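Local coordinates for putative glycosyltransferase (Mannosyltransferase) involved in glycosylating the PBCV-1 major capsid protein (Paramecium bursaria Chlorella virus 1, PDB 2P73), which probably transfers a sugar from a nucleotide-sugar donor to glycans of the viral major capsid protein, this chain being its N-terminal GT-A-type domain, which binds UDP and manganese, at residues A[18-23]-A[203-208]; A[73-78]-A[126-131]. One frame throughout, in Å; residues are numbered along the deposited sequence.

Contact 1: residues A[18-23]-A[203-208]; sequences ETIYAR and ERDEHM. With UDP (uridine-5'-diphosphate), chain C.
The diphosphate side of the UDP site is built here, where R204 of helix 201-210 lies across the ring of Y21 at the start of helix 20-36. The aliphatic part of R204 covers one face of that ring in a CH-pi contact, R204 CB standing 3.8 Å from the Y21 ring centroid, and CD follows over CZ. Extended from CG to NE, the arginine crosses the ring at a slant, ending at its hydroxyl: R204 NH1 donates to Y21 OH at 3.1 Å, the oxygen lying 22° out of the guanidinium plane. R204 NH1 also donates to O2A of UDP (3.0 Å), while R204 NH2 makes a weak bond to UDP O2B at 2.7 Å and a salt bridge with D82, a manganese ligand. NE is held by M196 O and T199 OG1, so the guanidinium is fixed from several directions. D205 reaches the ring edge: its OD1 takes a weak bond from Y21 N (3.1 Å), and its OD2 is joined to I20 N through one water. M208 CG packs on Y21 CB. Helix 201-210 thus leans on the first turn of helix 20-36, M208 also touching K24, T25 and L28, while H14, beyond strand 8-13, meets the Y21 ring edge-to-face.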
loop_
_atom_site.group_PDB
_atom_site.type_symbol
_atom_site.label_atom_id
_atom_site.label_comp_id
_atom_site.label_asym_id
_atom_site.label_seq_id
_atom_site.Cartn_x
_atom_site.Cartn_y
_atom_site.Cartn_z
ATOM N N GLU A 18 -7.872 9.932 14.291
ATOM C CA GLU A 18 -7.114 11.019 14.941
ATOM C C GLU A 18 -5.663 10.683 15.344
ATOM O O GLU A 18 -4.990 11.505 15.961
ATOM C CB GLU A 18 -7.888 11.559 16.153
ATOM N N THR A 19 -5.200 9.478 15.013
ATOM C CA THR A 19 -3.793 9.087 15.175
ATOM C C THR A 19 -2.911 10.097 14.426
ATOM O O THR A 19 -3.101 10.317 13.220
ATOM C CB THR A 19 -3.551 7.656 14.603
ATOM O OG1 THR A 19 -4.406 6.708 15.264
ATOM C CG2 THR A 19 -2.099 7.234 14.765
ATOM N N ILE A 20 -1.953 10.695 15.131
ATOM C CA ILE A 20 -1.177 11.821 14.603
ATOM C C ILE A 20 -0.403 11.534 13.317
ATOM O O ILE A 20 -0.485 12.312 12.361
ATOM C CB ILE A 20 -0.180 12.384 15.647
ATOM C CG1 ILE A 20 -0.919 12.919 16.892
ATOM C CG2 ILE A 20 0.713 13.459 15.018
ATOM C CD1 ILE A 20 -1.970 13.988 16.606
ATOM N N TYR A 21 0.354 10.437 13.312
ATOM C CA TYR A 21 1.248 10.130 12.217
ATOM C C TYR A 21 0.472 9.772 10.959
ATOM O O TYR A 21 0.950 10.002 9.866
ATOM C CB TYR A 21 2.241 9.013 12.584
ATOM C CG TYR A 21 1.691 7.600 12.540
ATOM C CD1 TYR A 21 1.631 6.882 11.337
ATOM C CD2 TYR A 21 1.247 6.975 13.696
ATOM C CE1 TYR A 21 1.122 5.584 11.287
ATOM C CE2 TYR A 21 0.743 5.672 13.661
ATOM C CZ TYR A 21 0.689 4.984 12.456
ATOM O OH TYR A 21 0.193 3.706 12.436
ATOM N N ALA A 22 -0.712 9.193 11.133
ATOM C CA ALA A 22 -1.598 8.865 10.019
ATOM C C ALA A 22 -2.119 10.132 9.342
ATOM O O ALA A 22 -2.212 10.180 8.117
ATOM C CB ALA A 22 -2.742 7.978 10.476
ATOM N N ARG A 23 -2.430 11.159 10.133
ATOM C CA ARG A 23 -2.807 12.469 9.578
ATOM C C ARG A 23 -1.648 13.102 8.797
ATOM O O ARG A 23 -1.857 13.711 7.744
ATOM C CB ARG A 23 -3.293 13.437 10.662
ATOM C CG ARG A 23 -4.538 12.990 11.429
ATOM C CD ARG A 23 -5.039 14.153 12.276
ATOM N NE ARG A 23 -5.389 13.776 13.650
ATOM C CZ ARG A 23 -5.311 14.604 14.699
ATOM N NH1 ARG A 23 -4.873 15.856 14.538
ATOM N NH2 ARG A 23 -5.665 14.180 15.915
ATOM N N GLU A 203 6.572 5.877 18.355
ATOM C CA GLU A 203 7.760 5.871 17.486
ATOM C C GLU A 203 7.477 6.510 16.118
ATOM O O GLU A 203 8.251 7.340 15.655
ATOM C CB GLU A 203 8.296 4.454 17.318
ATOM C CG GLU A 203 9.031 3.945 18.541
ATOM C CD GLU A 203 9.041 2.426 18.647
ATOM O OE1 GLU A 203 8.673 1.758 17.661
ATOM O OE2 GLU A 203 9.412 1.897 19.728
ATOM N N ARG A 204 6.359 6.131 15.495
ATOM C CA ARG A 204 5.938 6.702 14.206
ATOM C C ARG A 204 5.563 8.189 14.332
ATOM O O ARG A 204 5.896 8.988 13.461
ATOM C CB ARG A 204 4.772 5.901 13.604
ATOM C CG ARG A 204 5.166 4.492 13.156
ATOM C CD ARG A 204 3.964 3.640 12.804
ATOM N NE ARG A 204 4.353 2.310 12.318
ATOM C CZ ARG A 204 3.523 1.281 12.212
ATOM N NH1 ARG A 204 2.249 1.411 12.544
ATOM N NH2 ARG A 204 3.973 0.105 11.791
ATOM N N ASP A 205 4.876 8.560 15.411
ATOM C CA ASP A 205 4.589 9.975 15.659
ATOM C C ASP A 205 5.898 10.776 15.676
ATOM O O ASP A 205 6.031 11.765 14.945
ATOM C CB ASP A 205 3.787 10.175 16.961
ATOM C CG ASP A 205 2.322 9.731 16.834
ATOM O OD1 ASP A 205 1.900 9.318 15.733
ATOM O OD2 ASP A 205 1.582 9.782 17.849
ATOM N N GLU A 206 6.874 10.312 16.462
ATOM C CA GLU A 206 8.139 11.024 16.607
ATOM C C GLU A 206 8.889 11.156 15.291
ATOM O O GLU A 206 9.414 12.217 14.978
ATOM C CB GLU A 206 9.036 10.384 17.673
ATOM C CG GLU A 206 10.233 11.263 18.008
ATOM C CD GLU A 206 11.049 10.789 19.211
ATOM O OE1 GLU A 206 10.883 9.626 19.661
ATOM O OE2 GLU A 206 11.878 11.600 19.692
ATOM N N HIS A 207 8.928 10.070 14.528
ATOM C CA HIS A 207 9.568 10.067 13.222
ATOM C C HIS A 207 8.936 11.097 12.280
ATOM O O HIS A 207 9.655 11.823 11.593
ATOM C CB HIS A 207 9.517 8.668 12.610
ATOM C CG HIS A 207 10.262 8.549 11.317
ATOM N ND1 HIS A 207 9.710 8.901 10.102
ATOM C CD2 HIS A 207 11.512 8.108 11.048
ATOM C CE1 HIS A 207 10.594 8.697 9.145
ATOM N NE2 HIS A 207 11.693 8.213 9.693
ATOM N N MET A 208 7.604 11.165 12.263
ATOM C CA MET A 208 6.896 12.092 11.372
ATOM C C MET A 208 7.098 13.563 11.746
ATOM O O MET A 208 7.043 14.430 10.874
ATOM C CB MET A 208 5.406 11.756 11.252
ATOM C CG MET A 208 5.093 10.528 10.398
ATOM S SD MET A 208 6.030 10.345 8.842
ATOM C CE MET A 208 5.389 11.665 7.844
HETATM N N1 UDP C . -4.256 -0.474 10.564
HETATM C C2 UDP C . -5.157 0.364 11.213
HETATM N N3 UDP C . -5.058 0.576 12.558
HETATM C C4 UDP C . -4.050 -0.018 13.278
HETATM C C5 UDP C . -3.134 -0.858 12.623
HETATM C C6 UDP C . -3.436 -1.276 11.323
HETATM O O2 UDP C . -6.081 0.910 10.637
HETATM O O4 UDP C . -3.995 0.213 14.488
HETATM C "C1'" UDP C . -4.396 -0.679 9.109
HETATM C "C2'" UDP C . -3.914 0.595 8.439
HETATM O "O2'" UDP C . -4.809 0.906 7.394
HETATM C "C3'" UDP C . -2.522 0.250 7.941
HETATM C "C4'" UDP C . -2.539 -1.274 7.805
HETATM O "O4'" UDP C . -3.600 -1.749 8.620
HETATM O "O3'" UDP C . -2.260 0.918 6.728
HETATM C "C5'" UDP C . -1.254 -1.956 8.239
HETATM O "O5'" UDP C . -0.928 -1.535 9.544
HETATM P PA UDP C . 0.601 -1.310 9.949
HETATM O O1A UDP C . 1.261 -0.396 8.983
HETATM O O2A UDP C . 0.783 -0.849 11.329
HETATM O O3A UDP C . 1.292 -2.761 9.721
HETATM P PB UDP C . 2.882 -2.991 9.604
HETATM O O1B UDP C . 3.484 -2.416 8.369
HETATM O O2B UDP C . 3.569 -2.326 10.737
HETATM O O3B UDP C . 3.154 -4.462 9.578
HETATM O O HOH W 1 -1.081 9.729 17.819
#

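Contact 2: residues A[73-78]-A[126-131]; sequences TEWFLW and FVHKDA. With UDP (uridine-5'-diphosphate), chain C.
W75 pairs with H128 across antiparallel strands 75-79 and 124-128, a non-hydrogen-bonded pair whose rings meet edge-to-face. The strand pairing sets H128 CB over the six-membered ring of W75, 3.8 Å from its centroid; CG lies anti to the backbone N (chi1 -171°), which places the imidazole with its edge against the indole face, the planes 86° apart. D130 N donates to H128 ND1 at 3.1 Å, helping to fix the imidazole's rotation, and E74 O lies over one imidazole face. On the same side of the sheet, L77 CD1 sits over the centre of the F126 ring, 3.7 Å from the centroid and 6° off its normal, with CD2 near the CZ/CE1 rim. Between these pairs run two nearly straight backbone bonds, F76 N to V127 O and V127 N to F76 O, both 2.7 Å. The F76 and V127 side chains occupy the other face, against I63 of helix 59-69. K129 N closes the strand end on E74 O at 2.9 Å, the donor above the carbonyl plane. Hydrogen bonds and CH-pi packing thus hold a buried core of W75, F76, L77, F126, V127 and H128; the E74/K129 end is more exposed, E74 OE1 and K129 NZ staying 6.2 Å apart.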
loop_
_atom_site.group_PDB
_atom_site.type_symbol
_atom_site.label_atom_id
_atom_site.label_comp_id
_atom_site.label_asym_id
_atom_site.label_seq_id
_atom_site.Cartn_x
_atom_site.Cartn_y
_atom_site.Cartn_z
ATOM N N THR A 73 -10.040 4.700 -13.172
ATOM C CA THR A 73 -8.683 4.330 -12.716
ATOM C C THR A 73 -8.157 3.111 -13.440
ATOM O O THR A 73 -8.894 2.140 -13.620
ATOM C CB THR A 73 -8.682 3.984 -11.218
ATOM O OG1 THR A 73 -9.226 5.077 -10.477
ATOM C CG2 THR A 73 -7.275 3.686 -10.718
ATOM N N GLU A 74 -6.891 3.146 -13.849
ATOM C CA GLU A 74 -6.235 1.940 -14.363
ATOM C C GLU A 74 -5.468 1.147 -13.297
ATOM O O GLU A 74 -5.528 -0.079 -13.282
ATOM C CB GLU A 74 -5.318 2.246 -15.548
ATOM C CG GLU A 74 -5.181 1.030 -16.471
ATOM C CD GLU A 74 -4.189 1.210 -17.611
ATOM O OE1 GLU A 74 -4.101 2.342 -18.179
ATOM O OE2 GLU A 74 -3.515 0.193 -17.942
ATOM N N TRP A 75 -4.732 1.858 -12.439
ATOM C CA TRP A 75 -3.973 1.261 -11.347
ATOM C C TRP A 75 -4.393 1.853 -9.997
ATOM O O TRP A 75 -4.446 3.081 -9.834
ATOM C CB TRP A 75 -2.475 1.461 -11.561
ATOM C CG TRP A 75 -1.906 0.647 -12.699
ATOM C CD1 TRP A 75 -1.663 1.078 -13.973
ATOM C CD2 TRP A 75 -1.496 -0.728 -12.653
ATOM N NE1 TRP A 75 -1.133 0.050 -14.727
ATOM C CE2 TRP A 75 -1.031 -1.071 -13.945
ATOM C CE3 TRP A 75 -1.475 -1.707 -11.642
ATOM C CZ2 TRP A 75 -0.546 -2.348 -14.254
ATOM C CZ3 TRP A 75 -1.002 -2.981 -11.954
ATOM C CH2 TRP A 75 -0.543 -3.287 -13.253
ATOM N N PHE A 76 -4.725 0.989 -9.044
ATOM C CA PHE A 76 -4.970 1.446 -7.668
ATOM C C PHE A 76 -3.710 1.194 -6.875
ATOM O O PHE A 76 -3.106 0.117 -6.984
ATOM C CB PHE A 76 -6.150 0.721 -7.027
ATOM C CG PHE A 76 -7.469 0.958 -7.730
ATOM C CD1 PHE A 76 -8.286 2.036 -7.374
ATOM C CD2 PHE A 76 -7.899 0.094 -8.735
ATOM C CE1 PHE A 76 -9.500 2.249 -8.011
ATOM C CE2 PHE A 76 -9.122 0.309 -9.386
ATOM C CZ PHE A 76 -9.923 1.392 -9.013
ATOM N N LEU A 77 -3.292 2.186 -6.102
ATOM C CA LEU A 77 -2.087 2.045 -5.306
ATOM C C LEU A 77 -2.397 2.184 -3.830
ATOM O O LEU A 77 -2.755 3.274 -3.361
ATOM C CB LEU A 77 -0.997 3.030 -5.740
ATOM C CG LEU A 77 0.255 3.103 -4.860
ATOM C CD1 LEU A 77 0.980 1.739 -4.753
ATOM C CD2 LEU A 77 1.218 4.212 -5.335
ATOM N N TRP A 78 -2.259 1.065 -3.112
ATOM C CA TRP A 78 -2.405 1.051 -1.680
ATOM C C TRP A 78 -1.086 1.446 -1.028
ATOM O O TRP A 78 -0.031 0.893 -1.351
ATOM C CB TRP A 78 -2.827 -0.324 -1.153
ATOM C CG TRP A 78 -2.798 -0.334 0.356
ATOM C CD1 TRP A 78 -1.793 -0.831 1.174
ATOM C CD2 TRP A 78 -3.793 0.199 1.231
ATOM N NE1 TRP A 78 -2.126 -0.642 2.494
ATOM C CE2 TRP A 78 -3.334 0.005 2.559
ATOM C CE3 TRP A 78 -5.032 0.828 1.027
ATOM C CZ2 TRP A 78 -4.081 0.419 3.679
ATOM C CZ3 TRP A 78 -5.769 1.229 2.142
ATOM C CH2 TRP A 78 -5.299 1.011 3.446
ATOM N N PHE A 126 0.512 -2.252 -5.899
ATOM C CA PHE A 126 -0.181 -1.817 -7.123
ATOM C C PHE A 126 -1.187 -2.853 -7.569
ATOM O O PHE A 126 -0.818 -4.016 -7.783
ATOM C CB PHE A 126 0.785 -1.583 -8.276
ATOM C CG PHE A 126 1.634 -0.375 -8.113
ATOM C CD1 PHE A 126 1.258 0.829 -8.682
ATOM C CD2 PHE A 126 2.824 -0.441 -7.394
ATOM C CE1 PHE A 126 2.059 1.953 -8.541
ATOM C CE2 PHE A 126 3.628 0.686 -7.246
ATOM C CZ PHE A 126 3.244 1.882 -7.825
ATOM N N VAL A 127 -2.442 -2.433 -7.728
ATOM C CA VAL A 127 -3.512 -3.331 -8.146
ATOM C C VAL A 127 -4.182 -2.785 -9.422
ATOM O O VAL A 127 -4.762 -1.688 -9.426
ATOM C CB VAL A 127 -4.583 -3.515 -7.028
ATOM C CG1 VAL A 127 -5.538 -4.641 -7.376
ATOM C CG2 VAL A 127 -3.950 -3.775 -5.678
ATOM N N HIS A 128 -4.089 -3.547 -10.501
ATOM C CA HIS A 128 -4.721 -3.174 -11.751
ATOM C C HIS A 128 -6.224 -3.281 -11.553
ATOM O O HIS A 128 -6.691 -4.149 -10.787
ATOM C CB HIS A 128 -4.246 -4.088 -12.879
ATOM C CG HIS A 128 -4.670 -3.643 -14.246
ATOM N ND1 HIS A 128 -5.870 -4.021 -14.816
ATOM C CD2 HIS A 128 -4.043 -2.873 -15.165
ATOM C CE1 HIS A 128 -5.970 -3.486 -16.019
ATOM N NE2 HIS A 128 -4.874 -2.787 -16.256
ATOM N N LYS A 129 -6.971 -2.394 -12.223
ATOM C CA LYS A 129 -8.434 -2.374 -12.144
ATOM C C LYS A 129 -9.079 -3.728 -12.393
ATOM O O LYS A 129 -10.137 -3.998 -11.844
ATOM C CB LYS A 129 -9.041 -1.336 -13.120
ATOM C CG LYS A 129 -8.777 -1.607 -14.601
ATOM C CD LYS A 129 -9.649 -0.736 -15.509
ATOM C CE LYS A 129 -9.219 -0.852 -16.971
ATOM N NZ LYS A 129 -9.932 0.127 -17.894
ATOM N N ASP A 130 -8.455 -4.561 -13.230
ATOM C CA ASP A 130 -8.986 -5.886 -13.564
ATOM C C ASP A 130 -8.770 -6.939 -12.464
ATOM O O ASP A 130 -9.081 -8.124 -12.656
ATOM C CB ASP A 130 -8.389 -6.384 -14.890
ATOM C CG ASP A 130 -8.967 -5.664 -16.117
ATOM O OD1 ASP A 130 -10.151 -5.234 -16.112
ATOM O OD2 ASP A 130 -8.235 -5.546 -17.115
ATOM N N ALA A 131 -8.231 -6.513 -11.325
ATOM C CA ALA A 131 -7.937 -7.406 -10.214
ATOM C C ALA A 131 -8.835 -7.017 -9.057
ATOM O O ALA A 131 -8.700 -7.521 -7.943
ATOM C CB ALA A 131 -6.463 -7.304 -9.818
HETATM N N1 UDP C . -4.256 -0.474 10.564
HETATM C C2 UDP C . -5.157 0.364 11.213
HETATM N N3 UDP C . -5.058 0.576 12.558
HETATM C C4 UDP C . -4.050 -0.018 13.278
HETATM C C5 UDP C . -3.134 -0.858 12.623
HETATM C C6 UDP C . -3.436 -1.276 11.323
HETATM O O2 UDP C . -6.081 0.910 10.637
HETATM O O4 UDP C . -3.995 0.213 14.488
HETATM C "C1'" UDP C . -4.396 -0.679 9.109
HETATM C "C2'" UDP C . -3.914 0.595 8.439
HETATM O "O2'" UDP C . -4.809 0.906 7.394
HETATM C "C3'" UDP C . -2.522 0.250 7.941
HETATM C "C4'" UDP C . -2.539 -1.274 7.805
HETATM O "O4'" UDP C . -3.600 -1.749 8.620
HETATM O "O3'" UDP C . -2.260 0.918 6.728
HETATM C "C5'" UDP C . -1.254 -1.956 8.239
HETATM O "O5'" UDP C . -0.928 -1.535 9.544
HETATM P PA UDP C . 0.601 -1.310 9.949
HETATM O O1A UDP C . 1.261 -0.396 8.983
HETATM O O2A UDP C . 0.783 -0.849 11.329
HETATM O O3A UDP C . 1.292 -2.761 9.721
HETATM P PB UDP C . 2.882 -2.991 9.604
HETATM O O1B UDP C . 3.484 -2.416 8.369
HETATM O O2B UDP C . 3.569 -2.326 10.737
HETATM O O3B UDP C . 3.154 -4.462 9.578
#

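One nucleotide-binding domain illustrates how direct ligand contact and sheet core can be divided between distant parts of a chain. Contact 1 grips the diphosphate directly through R204, while contact 2 lies deeper in the sheet and reaches UDP only through W78, whose CZ2 is 3.6 Å from the ribose O3'. Contact 2 lies within the loop closed by contact 1, and their centres, about 27 Å apart, fall on opposite sides of the chain's centre; the nearest atoms stay about 10 Å from each other. Strand 75-79 of contact 2 runs on to D80 and D82, manganese ligands of the DxD motif. W78, which does not touch 126-131, bonds D80 through NE1, and R204 of contact 1 pairs with D82.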